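Local coordinates for DNA protection during starvation protein (Brevibacillus brevis, PDB 1N1Q) that probably condenses and protects DNA in starved cells, oxidising ferrous iron with hydrogen peroxide and storing the ferric mineral inside a hollow twelve-subunit shell, at residues 15-26 against 103-111. Sequence-based numbering, arbitrary orientation.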
# COMPACT_ATOMS: atom_id res chain seq x y z
N ARG A 15 -19.52 22.69 14.31
CA ARG A 15 -19.64 22.45 15.75
C ARG A 15 -19.69 20.94 15.96
O ARG A 15 -19.12 20.41 16.91
CB ARG A 15 -20.92 23.10 16.27
CG ARG A 15 -20.82 23.62 17.69
CD ARG A 15 -21.06 22.55 18.73
NE ARG A 15 -21.68 23.13 19.91
CZ ARG A 15 -22.86 23.74 19.91
NH1 ARG A 15 -23.55 23.83 18.77
NH2 ARG A 15 -23.35 24.26 21.02
N GLN A 16 -20.40 20.25 15.07
CA GLN A 16 -20.52 18.81 15.18
C GLN A 16 -19.26 18.11 14.67
O GLN A 16 -18.92 17.02 15.11
CB GLN A 16 -21.75 18.32 14.42
CG GLN A 16 -23.05 18.87 14.99
CD GLN A 16 -23.10 18.78 16.51
OE1 GLN A 16 -22.82 17.73 17.09
NE2 GLN A 16 -23.45 19.89 17.16
N VAL A 17 -18.57 18.76 13.73
CA VAL A 17 -17.31 18.21 13.23
C VAL A 17 -16.38 18.19 14.43
O VAL A 17 -15.70 17.20 14.68
CB VAL A 17 -16.69 19.11 12.12
CG1 VAL A 17 -15.24 18.69 11.87
CG2 VAL A 17 -17.49 18.98 10.82
N ALA A 18 -16.37 19.29 15.18
CA ALA A 18 -15.51 19.40 16.35
C ALA A 18 -15.90 18.36 17.40
O ALA A 18 -15.03 17.71 18.00
CB ALA A 18 -15.61 20.81 16.95
N ASN A 19 -17.21 18.20 17.62
CA ASN A 19 -17.69 17.23 18.61
C ASN A 19 -17.26 15.81 18.27
O ASN A 19 -16.79 15.08 19.14
CB ASN A 19 -19.22 17.28 18.72
CG ASN A 19 -19.71 18.41 19.60
OD1 ASN A 19 -18.98 18.87 20.47
ND2 ASN A 19 -20.94 18.85 19.38
N TRP A 20 -17.43 15.43 17.01
CA TRP A 20 -17.06 14.08 16.59
C TRP A 20 -15.57 13.84 16.52
O TRP A 20 -15.11 12.70 16.65
CB TRP A 20 -17.75 13.74 15.26
CG TRP A 20 -19.19 13.41 15.48
CD1 TRP A 20 -20.27 14.20 15.18
CD2 TRP A 20 -19.71 12.25 16.14
NE1 TRP A 20 -21.43 13.60 15.63
CE2 TRP A 20 -21.11 12.41 16.22
CE3 TRP A 20 -19.12 11.10 16.68
CZ2 TRP A 20 -21.94 11.45 16.82
CZ3 TRP A 20 -19.94 10.15 17.27
CH2 TRP A 20 -21.34 10.33 17.34
N VAL A 21 -14.79 14.90 16.32
CA VAL A 21 -13.34 14.76 16.30
C VAL A 21 -12.93 14.45 17.74
O VAL A 21 -12.06 13.62 17.98
CB VAL A 21 -12.64 16.05 15.81
CG1 VAL A 21 -11.11 15.89 15.88
CG2 VAL A 21 -13.06 16.35 14.40
N VAL A 22 -13.57 15.12 18.68
CA VAL A 22 -13.30 14.88 20.10
C VAL A 22 -13.75 13.46 20.46
O VAL A 22 -13.00 12.70 21.09
CB VAL A 22 -14.05 15.90 21.01
CG1 VAL A 22 -14.05 15.41 22.46
CG2 VAL A 22 -13.39 17.27 20.92
N LEU A 23 -14.96 13.10 20.05
CA LEU A 23 -15.49 11.77 20.35
C LEU A 23 -14.69 10.63 19.73
O LEU A 23 -14.62 9.55 20.31
CB LEU A 23 -16.96 11.68 19.90
CG LEU A 23 -17.95 12.29 20.90
CD1 LEU A 23 -19.32 12.44 20.27
CD2 LEU A 23 -18.02 11.42 22.14
N TYR A 24 -14.09 10.85 18.56
CA TYR A 24 -13.31 9.80 17.93
C TYR A 24 -12.22 9.36 18.91
O TYR A 24 -11.95 8.17 19.07
CB TYR A 24 -12.67 10.31 16.63
CG TYR A 24 -11.77 9.29 15.95
CD1 TYR A 24 -12.31 8.21 15.25
CD2 TYR A 24 -10.39 9.41 16.01
CE1 TYR A 24 -11.49 7.27 14.63
CE2 TYR A 24 -9.55 8.49 15.39
CZ TYR A 24 -10.11 7.42 14.70
OH TYR A 24 -9.28 6.52 14.07
N VAL A 25 -11.59 10.33 19.56
CA VAL A 25 -10.54 10.02 20.52
C VAL A 25 -11.09 9.58 21.87
O VAL A 25 -10.50 8.73 22.54
CB VAL A 25 -9.58 11.21 20.69
CG1 VAL A 25 -8.70 11.03 21.94
CG2 VAL A 25 -8.70 11.34 19.47
N LYS A 26 -12.23 10.14 22.27
CA LYS A 26 -12.83 9.78 23.55
C LYS A 26 -13.28 8.32 23.53
O LYS A 26 -13.09 7.59 24.50
CB LYS A 26 -14.02 10.70 23.84
CG LYS A 26 -14.54 10.63 25.28
CD LYS A 26 -15.64 11.68 25.51
CE LYS A 26 -16.06 11.76 26.98
NZ LYS A 26 -17.06 12.85 27.18
N ASP A 103 -23.23 12.24 26.56
CA ASP A 103 -22.77 12.93 25.36
C ASP A 103 -23.76 12.81 24.21
O ASP A 103 -24.10 13.81 23.57
CB ASP A 103 -21.40 12.38 24.93
CG ASP A 103 -20.29 12.75 25.90
OD1 ASP A 103 -20.53 13.58 26.80
OD2 ASP A 103 -19.18 12.22 25.76
N PHE A 104 -24.22 11.60 23.94
CA PHE A 104 -25.18 11.40 22.86
C PHE A 104 -26.47 12.17 23.12
O PHE A 104 -27.08 12.71 22.20
CB PHE A 104 -25.49 9.91 22.68
CG PHE A 104 -24.42 9.14 21.95
CD1 PHE A 104 -24.62 7.81 21.60
CD2 PHE A 104 -23.21 9.74 21.61
CE1 PHE A 104 -23.64 7.09 20.91
CE2 PHE A 104 -22.22 9.03 20.92
CZ PHE A 104 -22.44 7.71 20.57
N VAL A 105 -26.90 12.22 24.37
CA VAL A 105 -28.11 12.96 24.72
C VAL A 105 -27.89 14.45 24.43
O VAL A 105 -28.78 15.11 23.90
CB VAL A 105 -28.49 12.76 26.21
CG1 VAL A 105 -29.67 13.66 26.58
CG2 VAL A 105 -28.85 11.31 26.45
N ASP A 106 -26.71 14.95 24.76
CA ASP A 106 -26.39 16.35 24.52
C ASP A 106 -26.40 16.61 23.00
O ASP A 106 -26.99 17.59 22.54
CB ASP A 106 -25.01 16.67 25.11
CG ASP A 106 -24.74 18.16 25.18
OD1 ASP A 106 -25.70 18.93 25.36
OD2 ASP A 106 -23.56 18.54 25.08
N LEU A 107 -25.77 15.73 22.24
CA LEU A 107 -25.73 15.86 20.79
C LEU A 107 -27.11 15.83 20.15
O LEU A 107 -27.38 16.56 19.20
CB LEU A 107 -24.86 14.77 20.16
CG LEU A 107 -23.37 14.77 20.53
CD1 LEU A 107 -22.64 13.76 19.66
CD2 LEU A 107 -22.78 16.16 20.35
N VAL A 108 -28.00 14.99 20.67
CA VAL A 108 -29.35 14.92 20.13
C VAL A 108 -30.01 16.29 20.25
O VAL A 108 -30.66 16.76 19.31
CB VAL A 108 -30.22 13.87 20.88
CG1 VAL A 108 -31.71 14.10 20.59
CG2 VAL A 108 -29.83 12.47 20.42
N GLY A 109 -29.82 16.93 21.39
CA GLY A 109 -30.38 18.25 21.61
C GLY A 109 -29.78 19.27 20.65
O GLY A 109 -30.50 20.09 20.08
N GLU A 110 -28.46 19.21 20.47
CA GLU A 110 -27.79 20.14 19.57
C GLU A 110 -28.18 19.87 18.13
O GLU A 110 -28.32 20.81 17.33
CB GLU A 110 -26.26 20.03 19.72
CG GLU A 110 -25.75 20.43 21.10
CD GLU A 110 -24.23 20.50 21.17
OE1 GLU A 110 -23.56 20.06 20.22
OE2 GLU A 110 -23.71 20.99 22.19
N LEU A 111 -28.37 18.60 17.78
CA LEU A 111 -28.75 18.25 16.42
C LEU A 111 -30.13 18.80 16.08
O LEU A 111 -30.38 19.24 14.96
CB LEU A 111 -28.69 16.73 16.23
CG LEU A 111 -27.26 16.17 16.10
CD1 LEU A 111 -27.29 14.65 16.17
CD2 LEU A 111 -26.65 16.64 14.78
O HOH W 1 -19.51 12.47 29.15
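Over one face of the Trp20 indole, near its rim, lies Leu23 CD1; Leu107 CD1 comes obliquely, 3.7 Å from Trp20 CZ2, as Phe104 CE2 does to CH2, the two aromatic side chains crossing at about a right angle. Glu110 OE2 stands above one face of the Arg15 guanidinium, 3.5 Å from NH2; no N-H points at it, and this salt bridge rests on charge alone. Glu110 suits its place because its two oxygens serve different partners. OE1 is gripped through amide hydrogens: Gln16 NE2 donates an almost straight bond of 3.1 Å (175°) on its anti side, somewhat out of the carboxylate plane, and Asn19 ND2 adds a weak, bent one. Asn19 ND2 also donates to Gln16 OE1, above the carbonyl plane. Amides both donate and accept, and Gln16, accepting at OE1 and donating from NE2, has its way round decided by the two bonds together. Ser83 completes the cluster, its hydroxyl bonded to Glu110 OE2 and its backbone N to Asn19 OD1. These helices, 4-33 and 93-120, run antiparallel (168°) in the ferritin-like four-helix bundle, their axes 11.8 Å apart here. Leu107 is the knob, set in a hole formed by Gln16, Asn19, Trp20 and Leu23; its forked end suits the place, CD1 meeting Leu23 CD1 at 3.6 Å and CD2 lying 3.4 Å from Asn19 ND2. Lys26, extended beyond CG, is long enough for NZ to form a salt bridge with Asp103, 2.6 Å from OD2 on its syn side. A water links NZ to Asp103 OD1, and the ammonium donates further to Lys85 O.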